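Local coordinates for terminase large subunit (Thermus phage G20c, PDB 5M1P), which drives ATP-powered translocation of viral DNA into empty procapsids and cuts the genome with its nuclease domain to start and end packaging, at residues Tyr87-Val99 with Gln110-Ser122. Residues are numbered along the deposited sequence; the frame is centred on the assembly and turned at random.
Sequences YGHAYVVADTWGV and QGINYTPLPVKSS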
loop_
_atom_site.group_PDB
_atom_site.type_symbol
_atom_site.label_atom_id
_atom_site.label_comp_id
_atom_site.label_asym_id
_atom_site.label_seq_id
_atom_site.Cartn_x
_atom_site.Cartn_y
_atom_site.Cartn_z
ATOM N N TYR A 87 -7.890 0.656 -14.146
ATOM C CA TYR A 87 -7.703 2.082 -13.842
ATOM C C TYR A 87 -6.815 2.826 -14.852
ATOM O O TYR A 87 -6.012 3.701 -14.503
ATOM C CB TYR A 87 -7.254 2.240 -12.385
ATOM C CG TYR A 87 -8.382 1.915 -11.431
ATOM C CD1 TYR A 87 -8.601 0.612 -10.970
ATOM C CD2 TYR A 87 -9.262 2.905 -11.022
ATOM C CE1 TYR A 87 -9.657 0.322 -10.112
ATOM C CE2 TYR A 87 -10.300 2.617 -10.163
ATOM C CZ TYR A 87 -10.506 1.326 -9.715
ATOM O OH TYR A 87 -11.551 1.042 -8.876
ATOM N N GLY A 88 -7.018 2.510 -16.130
ATOM C CA GLY A 88 -6.459 3.298 -17.224
ATOM C C GLY A 88 -4.967 3.139 -17.405
ATOM O O GLY A 88 -4.257 4.119 -17.643
ATOM N N HIS A 89 -4.496 1.901 -17.255
ATOM C CA HIS A 89 -3.070 1.573 -17.229
ATOM C C HIS A 89 -2.359 2.349 -16.142
ATOM O O HIS A 89 -1.321 2.966 -16.362
ATOM C CB HIS A 89 -2.418 1.782 -18.604
ATOM C CG HIS A 89 -2.925 0.841 -19.643
ATOM N ND1 HIS A 89 -3.802 1.226 -20.631
ATOM C CD2 HIS A 89 -2.706 -0.483 -19.825
ATOM C CE1 HIS A 89 -4.089 0.183 -21.390
ATOM N NE2 HIS A 89 -3.434 -0.865 -20.925
ATOM N N ALA A 90 -2.945 2.301 -14.946
ATOM C CA ALA A 90 -2.366 2.934 -13.772
ATOM C C ALA A 90 -0.985 2.352 -13.531
ATOM O O ALA A 90 -0.803 1.134 -13.614
ATOM C CB ALA A 90 -3.241 2.686 -12.563
ATOM N N TYR A 91 -0.019 3.206 -13.219
ATOM C CA TYR A 91 1.327 2.703 -12.961
ATOM C C TYR A 91 1.470 2.184 -11.545
ATOM O O TYR A 91 0.880 2.726 -10.597
ATOM C CB TYR A 91 2.402 3.732 -13.272
ATOM C CG TYR A 91 2.545 4.896 -12.335
ATOM C CD1 TYR A 91 1.785 6.036 -12.509
ATOM C CD2 TYR A 91 3.463 4.873 -11.289
ATOM C CE1 TYR A 91 1.937 7.139 -11.691
ATOM C CE2 TYR A 91 3.628 5.971 -10.460
ATOM C CZ TYR A 91 2.844 7.097 -10.650
ATOM O OH TYR A 91 2.987 8.196 -9.850
ATOM N N VAL A 92 2.254 1.128 -11.412
ATOM C CA VAL A 92 2.466 0.485 -10.146
ATOM C C VAL A 92 3.728 1.044 -9.479
ATOM O O VAL A 92 4.762 1.158 -10.112
ATOM C CB VAL A 92 2.594 -1.035 -10.341
ATOM C CG1 VAL A 92 2.810 -1.716 -8.995
ATOM C CG2 VAL A 92 1.359 -1.614 -11.028
ATOM N N VAL A 93 3.630 1.380 -8.199
ATOM C CA VAL A 93 4.791 1.686 -7.371
ATOM C C VAL A 93 5.070 0.414 -6.595
ATOM O O VAL A 93 4.361 0.081 -5.644
ATOM C CB VAL A 93 4.530 2.861 -6.415
ATOM C CG1 VAL A 93 5.796 3.231 -5.651
ATOM C CG2 VAL A 93 3.963 4.058 -7.167
ATOM N N ALA A 94 6.096 -0.304 -7.022
ATOM C CA ALA A 94 6.310 -1.684 -6.595
ATOM C C ALA A 94 7.471 -1.775 -5.627
ATOM O O ALA A 94 8.580 -1.375 -5.967
ATOM C CB ALA A 94 6.600 -2.549 -7.802
ATOM N N ASP A 95 7.228 -2.315 -4.441
ATOM C CA ASP A 95 8.326 -2.641 -3.542
ATOM C C ASP A 95 8.953 -3.930 -4.023
ATOM O O ASP A 95 8.496 -5.020 -3.699
ATOM C CB ASP A 95 7.895 -2.765 -2.084
ATOM C CG ASP A 95 9.027 -3.243 -1.184
ATOM O OD1 ASP A 95 10.216 -3.226 -1.598
ATOM O OD2 ASP A 95 8.733 -3.639 -0.046
ATOM N N THR A 96 10.016 -3.762 -4.790
ATOM C CA THR A 96 10.730 -4.850 -5.427
ATOM C C THR A 96 11.848 -5.442 -4.566
ATOM O O THR A 96 12.584 -6.308 -5.035
ATOM C CB THR A 96 11.359 -4.338 -6.735
ATOM O OG1 THR A 96 12.017 -3.095 -6.477
ATOM C CG2 THR A 96 10.292 -4.102 -7.789
ATOM N N TRP A 97 11.994 -4.999 -3.320
ATOM C CA TRP A 97 13.119 -5.438 -2.495
ATOM C C TRP A 97 12.876 -6.838 -1.975
ATOM O O TRP A 97 11.931 -7.067 -1.236
ATOM C CB TRP A 97 13.326 -4.490 -1.330
ATOM C CG TRP A 97 14.561 -4.754 -0.533
ATOM C CD1 TRP A 97 14.633 -5.296 0.725
ATOM C CD2 TRP A 97 15.911 -4.479 -0.927
ATOM N NE1 TRP A 97 15.942 -5.360 1.132
ATOM C CE2 TRP A 97 16.745 -4.862 0.143
ATOM C CE3 TRP A 97 16.497 -3.941 -2.076
ATOM C CZ2 TRP A 97 18.134 -4.722 0.099
ATOM C CZ3 TRP A 97 17.877 -3.794 -2.113
ATOM C CH2 TRP A 97 18.678 -4.182 -1.025
ATOM N N GLY A 98 13.750 -7.760 -2.374
ATOM C CA GLY A 98 13.685 -9.144 -1.933
ATOM C C GLY A 98 12.485 -9.940 -2.421
ATOM O O GLY A 98 12.184 -10.993 -1.849
ATOM N N VAL A 99 11.797 -9.458 -3.464
ATOM C CA VAL A 99 10.618 -10.167 -4.002
ATOM C C VAL A 99 10.963 -11.452 -4.748
ATOM O O VAL A 99 10.101 -12.315 -4.911
ATOM C CB VAL A 99 9.720 -9.284 -4.908
ATOM C CG1 VAL A 99 9.178 -8.098 -4.118
ATOM C CG2 VAL A 99 10.432 -8.812 -6.178
ATOM N N GLN A 110 5.407 -9.397 -18.455
ATOM C CA GLN A 110 3.979 -9.116 -18.618
ATOM C C GLN A 110 3.678 -7.671 -19.019
ATOM O O GLN A 110 2.517 -7.301 -19.163
ATOM C CB GLN A 110 3.226 -9.509 -17.345
ATOM C CG GLN A 110 3.286 -11.003 -17.059
ATOM C CD GLN A 110 2.548 -11.805 -18.121
ATOM O OE1 GLN A 110 1.360 -11.585 -18.343
ATOM N NE2 GLN A 110 3.255 -12.724 -18.797
ATOM N N GLY A 111 4.715 -6.855 -19.191
ATOM C CA GLY A 111 4.542 -5.473 -19.638
ATOM C C GLY A 111 3.817 -4.592 -18.636
ATOM O O GLY A 111 3.095 -3.674 -19.026
ATOM N N ILE A 112 4.011 -4.865 -17.346
ATOM C CA ILE A 112 3.344 -4.088 -16.301
ATOM C C ILE A 112 3.920 -2.676 -16.337
ATOM O O ILE A 112 5.124 -2.491 -16.497
ATOM C CB ILE A 112 3.530 -4.685 -14.887
ATOM C CG1 ILE A 112 3.108 -6.166 -14.836
ATOM C CG2 ILE A 112 2.771 -3.851 -13.853
ATOM C CD1 ILE A 112 1.670 -6.441 -15.211
ATOM N N ASN A 113 3.038 -1.684 -16.238
ATOM C CA ASN A 113 3.443 -0.298 -16.097
ATOM C C ASN A 113 3.861 -0.113 -14.639
ATOM O O ASN A 113 3.006 -0.084 -13.776
ATOM C CB ASN A 113 2.251 0.589 -16.463
ATOM C CG ASN A 113 2.585 2.058 -16.508
ATOM O OD1 ASN A 113 3.745 2.455 -16.536
ATOM N ND2 ASN A 113 1.543 2.884 -16.526
ATOM N N TYR A 114 5.166 -0.068 -14.358
ATOM C CA TYR A 114 5.634 0.054 -12.968
ATOM C C TYR A 114 6.913 0.855 -12.817
ATOM O O TYR A 114 7.698 0.961 -13.774
ATOM C CB TYR A 114 5.815 -1.326 -12.301
ATOM C CG TYR A 114 7.097 -2.027 -12.662
ATOM C CD1 TYR A 114 7.204 -2.741 -13.848
ATOM C CD2 TYR A 114 8.209 -1.983 -11.818
ATOM C CE1 TYR A 114 8.378 -3.382 -14.203
ATOM C CE2 TYR A 114 9.389 -2.623 -12.162
ATOM C CZ TYR A 114 9.461 -3.324 -13.349
ATOM O OH TYR A 114 10.621 -3.953 -13.699
ATOM N N THR A 115 7.086 1.403 -11.610
ATOM C CA THR A 115 8.295 2.066 -11.153
ATOM C C THR A 115 8.731 1.345 -9.876
ATOM O O THR A 115 7.918 1.176 -8.959
ATOM C CB THR A 115 8.043 3.554 -10.862
ATOM O OG1 THR A 115 7.674 4.200 -12.079
ATOM C CG2 THR A 115 9.292 4.237 -10.337
ATOM N N PRO A 116 9.999 0.891 -9.816
ATOM C CA PRO A 116 10.467 0.243 -8.589
ATOM C C PRO A 116 10.709 1.252 -7.464
ATOM O O PRO A 116 11.282 2.335 -7.689
ATOM C CB PRO A 116 11.782 -0.421 -9.017
ATOM C CG PRO A 116 12.270 0.399 -10.161
ATOM C CD PRO A 116 11.057 0.978 -10.838
ATOM N N LEU A 117 10.255 0.896 -6.268
ATOM C CA LEU A 117 10.551 1.636 -5.055
ATOM C C LEU A 117 10.913 0.597 -3.984
ATOM O O LEU A 117 10.081 0.266 -3.143
ATOM C CB LEU A 117 9.364 2.517 -4.639
ATOM C CG LEU A 117 9.746 3.753 -3.817
ATOM C CD1 LEU A 117 8.551 4.686 -3.680
ATOM C CD2 LEU A 117 10.295 3.387 -2.446
ATOM N N PRO A 118 12.149 0.062 -4.038
ATOM C CA PRO A 118 12.522 -0.983 -3.080
ATOM C C PRO A 118 12.622 -0.446 -1.661
ATOM O O PRO A 118 13.345 0.524 -1.415
ATOM C CB PRO A 118 13.889 -1.454 -3.583
ATOM C CG PRO A 118 14.427 -0.329 -4.375
ATOM C CD PRO A 118 13.248 0.375 -4.967
ATOM N N VAL A 119 11.913 -1.088 -0.743
ATOM C CA VAL A 119 11.901 -0.653 0.656
ATOM C C VAL A 119 13.066 -1.371 1.326
ATOM O O VAL A 119 12.906 -2.359 2.050
ATOM C CB VAL A 119 10.539 -0.886 1.334
ATOM C CG1 VAL A 119 10.567 -0.350 2.759
ATOM C CG2 VAL A 119 9.421 -0.180 0.557
ATOM N N LYS A 120 14.251 -0.833 1.057
ATOM C CA LYS A 120 15.504 -1.568 1.250
ATOM C C LYS A 120 16.244 -1.218 2.524
ATOM O O LYS A 120 17.317 -1.774 2.797
ATOM C CB LYS A 120 16.422 -1.359 0.043
ATOM C CG LYS A 120 16.889 0.073 -0.193
ATOM C CD LYS A 120 17.584 0.207 -1.541
ATOM C CE LYS A 120 19.002 -0.345 -1.497
ATOM N NZ LYS A 120 19.940 0.663 -0.936
ATOM N N SER A 121 15.680 -0.307 3.309
ATOM C CA SER A 121 16.255 0.078 4.592
ATOM C C SER A 121 15.212 0.741 5.459
ATOM O O SER A 121 14.158 1.169 4.978
ATOM C CB SER A 121 17.405 1.059 4.391
ATOM O OG SER A 121 16.921 2.300 3.921
ATOM N N SER A 122 15.542 0.866 6.738
ATOM C CA SER A 122 14.711 1.613 7.664
ATOM C C SER A 122 14.605 3.079 7.238
ATOM O O SER A 122 13.549 3.684 7.410
ATOM C CB SER A 122 15.263 1.490 9.083
ATOM O OG SER A 122 16.564 2.034 9.166
HETATM O O HOH W 1 10.967 -4.604 1.404
#
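With chi1 at 174°, Asp-95 holds its carboxylate anti to its own backbone N, where it reaches Val-119 N, and a like torsion in Trp-97 (-172°) lays the indole against Lys-120. OD1 of Asp-95 is gripped by two backbone N-H groups from opposite faces of the carboxylate plane: Trp-97 N, closing an Asx turn, and Val-119 N at 2.9 Å from OD1. Neither donor lies in that plane, yet together they should fix the rotation of the group. OD2 accepts a hydrogen bond from a water that also donates to Val-119 O, while Val-119 CG2 packs 3.5 Å from Asp-95 CG, the two side chains crossing nearly at a right angle. Beyond the turn, Lys-120 CB sits over the six-membered ring of Trp-97, 3.3 Å from its centroid, a CH-pi contact; the bent lysine chain brings CE back to the ring near CZ3. Pro-118 CB meets Trp-97 CB.

Upstream, strands 91-94 and 114-116 run parallel, their axes at 19°. Val-92 N and O hydrogen-bond to Asn-113 O and Thr-115 N; Ala-94 N and O hydrogen-bond to Thr-115 O and Leu-117 N. Before the first bridge, the Asn-113 side chain adds a bond of its own, ND2 donating to His-89 O at 2.9 Å, with the acceptor in its amide plane. One face of the pair carries Val-93 CG1 beside Leu-117 CD1 (3.7 Å), the other Val-92 against Ile-112 and Tyr-114, with Leu-80 of helix 73-86 packing on Val-92.

Strand 91-94 is also hydrogen-bonded to strand 37-42, leaving 114-116 at the sheet edge. This is the beta-alpha-beta unit through helix 101-109 of an RNase H-like nuclease fold, presenting Asp-95, a probable ligand of the second catalytic magnesium, about 5 Å from the side chain of Asp-42.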